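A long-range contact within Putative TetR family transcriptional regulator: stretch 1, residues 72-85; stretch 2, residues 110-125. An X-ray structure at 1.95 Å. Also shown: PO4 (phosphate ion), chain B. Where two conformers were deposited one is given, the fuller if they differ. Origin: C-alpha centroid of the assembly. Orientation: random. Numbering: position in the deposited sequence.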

# COMPACT_ATOMS: atom_id res chain seq x y z
N ASP A 72 1.48 21.84 16.60
CA ASP A 72 1.80 20.84 17.62
C ASP A 72 2.32 19.56 16.91
O ASP A 72 2.36 19.51 15.68
CB ASP A 72 0.55 20.53 18.45
CG ASP A 72 -0.42 19.60 17.71
OD1 ASP A 72 -0.60 19.79 16.50
OD2 ASP A 72 -0.92 18.63 18.31
N TRP A 73 2.70 18.54 17.67
CA TRP A 73 3.27 17.33 17.08
C TRP A 73 2.30 16.66 16.07
O TRP A 73 2.74 16.07 15.07
CB TRP A 73 3.68 16.33 18.19
CG TRP A 73 2.50 15.83 18.98
CD1 TRP A 73 1.99 16.35 20.15
CD2 TRP A 73 1.67 14.71 18.64
NE1 TRP A 73 0.89 15.60 20.56
CE2 TRP A 73 0.67 14.61 19.64
CE3 TRP A 73 1.67 13.78 17.56
CZ2 TRP A 73 -0.33 13.62 19.61
CZ3 TRP A 73 0.67 12.80 17.54
CH2 TRP A 73 -0.32 12.74 18.55
N SER A 74 0.99 16.70 16.36
CA SER A 74 0.02 16.03 15.48
C SER A 74 -0.09 16.77 14.15
O SER A 74 -0.17 16.12 13.09
CB SER A 74 -1.36 15.84 16.14
OG SER A 74 -1.96 17.09 16.42
N GLU A 75 -0.08 18.10 14.19
CA GLU A 75 -0.08 18.90 12.96
C GLU A 75 1.20 18.69 12.16
O GLU A 75 1.17 18.54 10.94
CB GLU A 75 -0.27 20.40 13.23
CG GLU A 75 -0.57 21.20 11.96
CD GLU A 75 -1.67 20.57 11.13
OE1 GLU A 75 -2.76 20.31 11.70
OE2 GLU A 75 -1.45 20.27 9.92
N ARG A 76 2.35 18.64 12.83
CA ARG A 76 3.60 18.45 12.06
C ARG A 76 3.67 17.03 11.46
O ARG A 76 4.17 16.84 10.35
CB ARG A 76 4.82 18.75 12.94
CG ARG A 76 4.83 20.24 13.37
CD ARG A 76 5.95 20.49 14.38
NE ARG A 76 7.27 20.38 13.72
CZ ARG A 76 8.37 19.88 14.28
NH1 ARG A 76 8.35 19.33 15.49
NH2 ARG A 76 9.51 19.88 13.60
N THR A 77 3.21 16.05 12.22
CA THR A 77 3.17 14.69 11.73
C THR A 77 2.22 14.61 10.51
O THR A 77 2.55 13.98 9.50
CB THR A 77 2.71 13.72 12.82
OG1 THR A 77 3.65 13.74 13.91
CG2 THR A 77 2.63 12.26 12.25
N ALA A 78 1.06 15.26 10.63
CA ALA A 78 0.10 15.30 9.52
C ALA A 78 0.73 15.96 8.28
O ALA A 78 0.51 15.50 7.17
CB ALA A 78 -1.18 16.05 9.93
N ARG A 79 1.47 17.06 8.46
CA ARG A 79 2.09 17.74 7.30
C ARG A 79 3.09 16.84 6.58
O ARG A 79 3.17 16.85 5.36
CB ARG A 79 2.79 19.06 7.69
CG ARG A 79 1.79 20.18 7.99
CD ARG A 79 2.42 21.56 7.75
NE ARG A 79 3.61 21.71 8.59
CZ ARG A 79 3.61 22.25 9.80
NH1 ARG A 79 2.49 22.71 10.34
NH2 ARG A 79 4.75 22.33 10.47
N LEU A 80 3.85 16.06 7.34
CA LEU A 80 4.79 15.09 6.75
C LEU A 80 4.07 14.03 5.92
O LEU A 80 4.51 13.71 4.81
CB LEU A 80 5.61 14.41 7.84
CG LEU A 80 6.75 15.23 8.45
CD1 LEU A 80 7.17 14.54 9.72
CD2 LEU A 80 7.96 15.33 7.46
N ALA A 81 3.01 13.44 6.47
CA ALA A 81 2.23 12.43 5.75
C ALA A 81 1.58 13.03 4.52
O ALA A 81 1.63 12.45 3.43
CB ALA A 81 1.14 11.82 6.66
N ARG A 82 0.98 14.21 4.66
CA ARG A 82 0.41 14.89 3.50
C ARG A 82 1.43 15.19 2.39
O ARG A 82 1.13 15.07 1.20
CB ARG A 82 -0.21 16.23 3.91
CG ARG A 82 -1.50 16.13 4.62
CD ARG A 82 -2.09 17.53 4.85
NE ARG A 82 -3.03 17.38 5.94
CZ ARG A 82 -2.97 17.99 7.10
NH1 ARG A 82 -2.01 18.88 7.35
NH2 ARG A 82 -3.92 17.75 7.98
N ALA A 83 2.61 15.63 2.79
CA ALA A 83 3.65 15.97 1.83
C ALA A 83 4.13 14.72 1.13
O ALA A 83 4.40 14.76 -0.07
CB ALA A 83 4.84 16.67 2.51
N LEU A 84 4.21 13.60 1.85
CA LEU A 84 4.57 12.34 1.20
C LEU A 84 3.51 11.95 0.15
O LEU A 84 3.84 11.63 -1.00
CB LEU A 84 4.75 11.22 2.25
CG LEU A 84 4.98 9.80 1.63
CD1 LEU A 84 6.24 9.75 0.74
CD2 LEU A 84 5.07 8.70 2.72
N ARG A 85 2.24 11.97 0.55
CA ARG A 85 1.15 11.73 -0.39
C ARG A 85 1.24 12.64 -1.63
O ARG A 85 1.11 12.18 -2.76
CB ARG A 85 -0.20 11.89 0.31
CG ARG A 85 -1.37 11.72 -0.63
CD ARG A 85 -2.69 11.79 0.11
NE ARG A 85 -3.83 11.79 -0.81
CZ ARG A 85 -4.47 12.87 -1.22
NH1 ARG A 85 -4.12 14.06 -0.75
NH2 ARG A 85 -5.48 12.78 -2.08
N ARG A 110 15.72 11.17 5.70
CA ARG A 110 15.42 12.44 6.37
C ARG A 110 13.94 12.51 6.76
O ARG A 110 13.60 12.99 7.85
CB ARG A 110 15.79 13.66 5.51
CG ARG A 110 16.96 14.45 6.06
CD ARG A 110 17.38 15.64 5.16
NE ARG A 110 17.29 15.38 3.72
CZ ARG A 110 18.28 14.92 2.95
NH1 ARG A 110 19.51 14.69 3.44
NH2 ARG A 110 18.07 14.74 1.67
N PHE A 111 13.08 12.04 5.87
CA PHE A 111 11.62 11.99 6.13
C PHE A 111 11.36 11.10 7.36
O PHE A 111 10.67 11.51 8.27
CB PHE A 111 10.85 11.44 4.89
CG PHE A 111 9.47 10.94 5.22
CD1 PHE A 111 8.41 11.83 5.40
CD2 PHE A 111 9.23 9.59 5.38
CE1 PHE A 111 7.13 11.36 5.72
CE2 PHE A 111 7.97 9.12 5.72
CZ PHE A 111 6.92 10.02 5.89
N ALA A 112 11.96 9.90 7.37
CA ALA A 112 11.70 8.91 8.42
C ALA A 112 12.24 9.42 9.75
O ALA A 112 11.57 9.35 10.79
CB ALA A 112 12.36 7.57 8.07
N ASP A 113 13.48 9.90 9.73
CA ASP A 113 14.11 10.44 10.94
C ASP A 113 13.31 11.63 11.48
O ASP A 113 13.12 11.76 12.69
CB ASP A 113 15.57 10.84 10.61
CG ASP A 113 16.37 11.23 11.85
OD1 ASP A 113 16.64 10.36 12.70
OD2 ASP A 113 16.72 12.40 11.98
N GLY A 114 12.85 12.49 10.57
CA GLY A 114 12.11 13.69 10.95
C GLY A 114 10.80 13.30 11.62
O GLY A 114 10.45 13.85 12.67
N LEU A 115 10.07 12.35 11.02
CA LEU A 115 8.79 11.89 11.60
C LEU A 115 8.97 11.25 12.98
O LEU A 115 8.26 11.60 13.93
CB LEU A 115 8.07 10.91 10.65
CG LEU A 115 6.58 10.63 10.98
CD1 LEU A 115 5.81 10.09 9.74
CD2 LEU A 115 6.42 9.67 12.11
N VAL A 116 9.92 10.32 13.09
CA VAL A 116 10.21 9.70 14.39
C VAL A 116 10.62 10.78 15.42
O VAL A 116 10.20 10.73 16.59
CB VAL A 116 11.30 8.59 14.26
CG1 VAL A 116 11.70 8.04 15.65
CG2 VAL A 116 10.81 7.43 13.33
N GLY A 117 11.46 11.73 14.99
CA GLY A 117 11.90 12.84 15.85
C GLY A 117 10.76 13.70 16.38
O GLY A 117 10.73 14.09 17.54
N VAL A 118 9.83 14.02 15.51
CA VAL A 118 8.66 14.82 15.94
C VAL A 118 7.95 14.13 17.11
O VAL A 118 7.62 14.76 18.11
CB VAL A 118 7.69 15.03 14.75
CG1 VAL A 118 6.31 15.53 15.22
CG2 VAL A 118 8.32 16.04 13.77
N LEU A 119 7.71 12.83 16.97
CA LEU A 119 7.02 12.04 18.02
C LEU A 119 7.86 11.89 19.27
O LEU A 119 7.36 12.13 20.39
CB LEU A 119 6.61 10.65 17.46
CG LEU A 119 5.65 10.83 16.27
CD1 LEU A 119 5.30 9.42 15.68
CD2 LEU A 119 4.34 11.58 16.67
N ARG A 120 9.13 11.50 19.13
CA ARG A 120 9.97 11.38 20.33
C ARG A 120 10.04 12.70 21.11
O ARG A 120 9.95 12.73 22.34
CB ARG A 120 11.39 10.90 19.96
CG ARG A 120 11.41 9.43 19.45
CD ARG A 120 12.85 8.99 19.11
NE ARG A 120 13.59 8.56 20.31
CZ ARG A 120 14.83 8.95 20.63
NH1 ARG A 120 15.51 9.80 19.86
NH2 ARG A 120 15.41 8.46 21.73
N GLU A 121 10.22 13.82 20.39
CA GLU A 121 10.34 15.14 21.03
C GLU A 121 9.04 15.62 21.65
O GLU A 121 9.05 16.54 22.48
CB GLU A 121 10.87 16.17 20.03
CG GLU A 121 12.33 15.82 19.69
CD GLU A 121 12.92 16.62 18.55
OE1 GLU A 121 12.27 17.57 18.08
OE2 GLU A 121 14.05 16.27 18.12
N ALA A 122 7.94 14.97 21.28
CA ALA A 122 6.62 15.29 21.83
C ALA A 122 6.23 14.34 22.97
O ALA A 122 5.13 14.43 23.51
CB ALA A 122 5.56 15.22 20.73
N GLY A 123 7.14 13.44 23.34
CA GLY A 123 6.91 12.61 24.53
C GLY A 123 6.56 11.16 24.21
O GLY A 123 6.25 10.39 25.11
N PHE A 124 6.63 10.77 22.94
CA PHE A 124 6.48 9.33 22.63
C PHE A 124 7.76 8.55 22.90
O PHE A 124 8.86 9.03 22.57
CB PHE A 124 6.07 9.12 21.18
CG PHE A 124 4.68 9.60 20.90
CD1 PHE A 124 4.44 10.94 20.56
CD2 PHE A 124 3.60 8.73 21.02
CE1 PHE A 124 3.12 11.40 20.33
CE2 PHE A 124 2.29 9.19 20.81
CZ PHE A 124 2.07 10.52 20.45
N GLY A 125 7.61 7.34 23.46
CA GLY A 125 8.75 6.46 23.68
C GLY A 125 9.26 5.94 22.35
O GLY A 125 8.54 6.02 21.33
P PO4 B . 0.94 18.32 23.27
O1 PO4 B . -0.12 17.40 22.70
O2 PO4 B . 1.13 19.51 22.35
O3 PO4 B . 0.48 18.76 24.65
O4 PO4 B . 2.27 17.58 23.43
O HOH W 1 11.27 18.00 15.38

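The contact is anchored at one end by a single tryptophan that meets four residues of the other stretch while its indole nitrogen faces outward to a phosphate ion. Trp73, in the first turn of its helix, donates from NE1 to PO4 O1 at 3.0 Å, so the one polar atom of the side chain is satisfied away from the apolar packing. Over one face of its six-membered ring stands the edge of Phe124, an edge-to-face pair with centroids 5.0 Å apart and planes at 72°. Trp73 CE3 lies 3.6 Å from Leu119 CD2, and Trp73 CB comes within 3.3 Å of Ala122 CB, a close approach made by a methyl group. Just beyond, Gly123 takes up positive phi in a Schellman motif, backbone angles that call for glycine because a CB would be jammed against the carbonyl O of the residue before, and Phe124 follows it to reach the indole.

The rest illustrates a general principle: antiparallel helices can be joined mainly by apolar packing. The axes run at 170°, 9.6 Å apart at closest approach, and no direct hydrogen bond crosses between the stretches, although 613 Å² is buried. Val118, branched at CB, meets both Trp73 and Arg76: its CG1 lies 3.6 Å from Trp73 O, and its CG2 sits 3.7 Å from Arg76 NH1, over one face of the guanidinium. Arg76 NH2 also donates to a water, 3.1 Å away, which in turn donates to Glu121 OE1 at 2.9 Å, a polar bridge beside the apolar seam.

Thr77 can be buried because its OG1 donates to Trp73 O, 2.8 Å away, within its own helix; its CG2 remains apolar. Further along, Leu80 CD1 packs 3.6 Å from Leu115 CA, and Phe111 closes the seam, with CE1 4.0 Å from Leu80 CB and CZ 3.9 Å from Leu84 CD2.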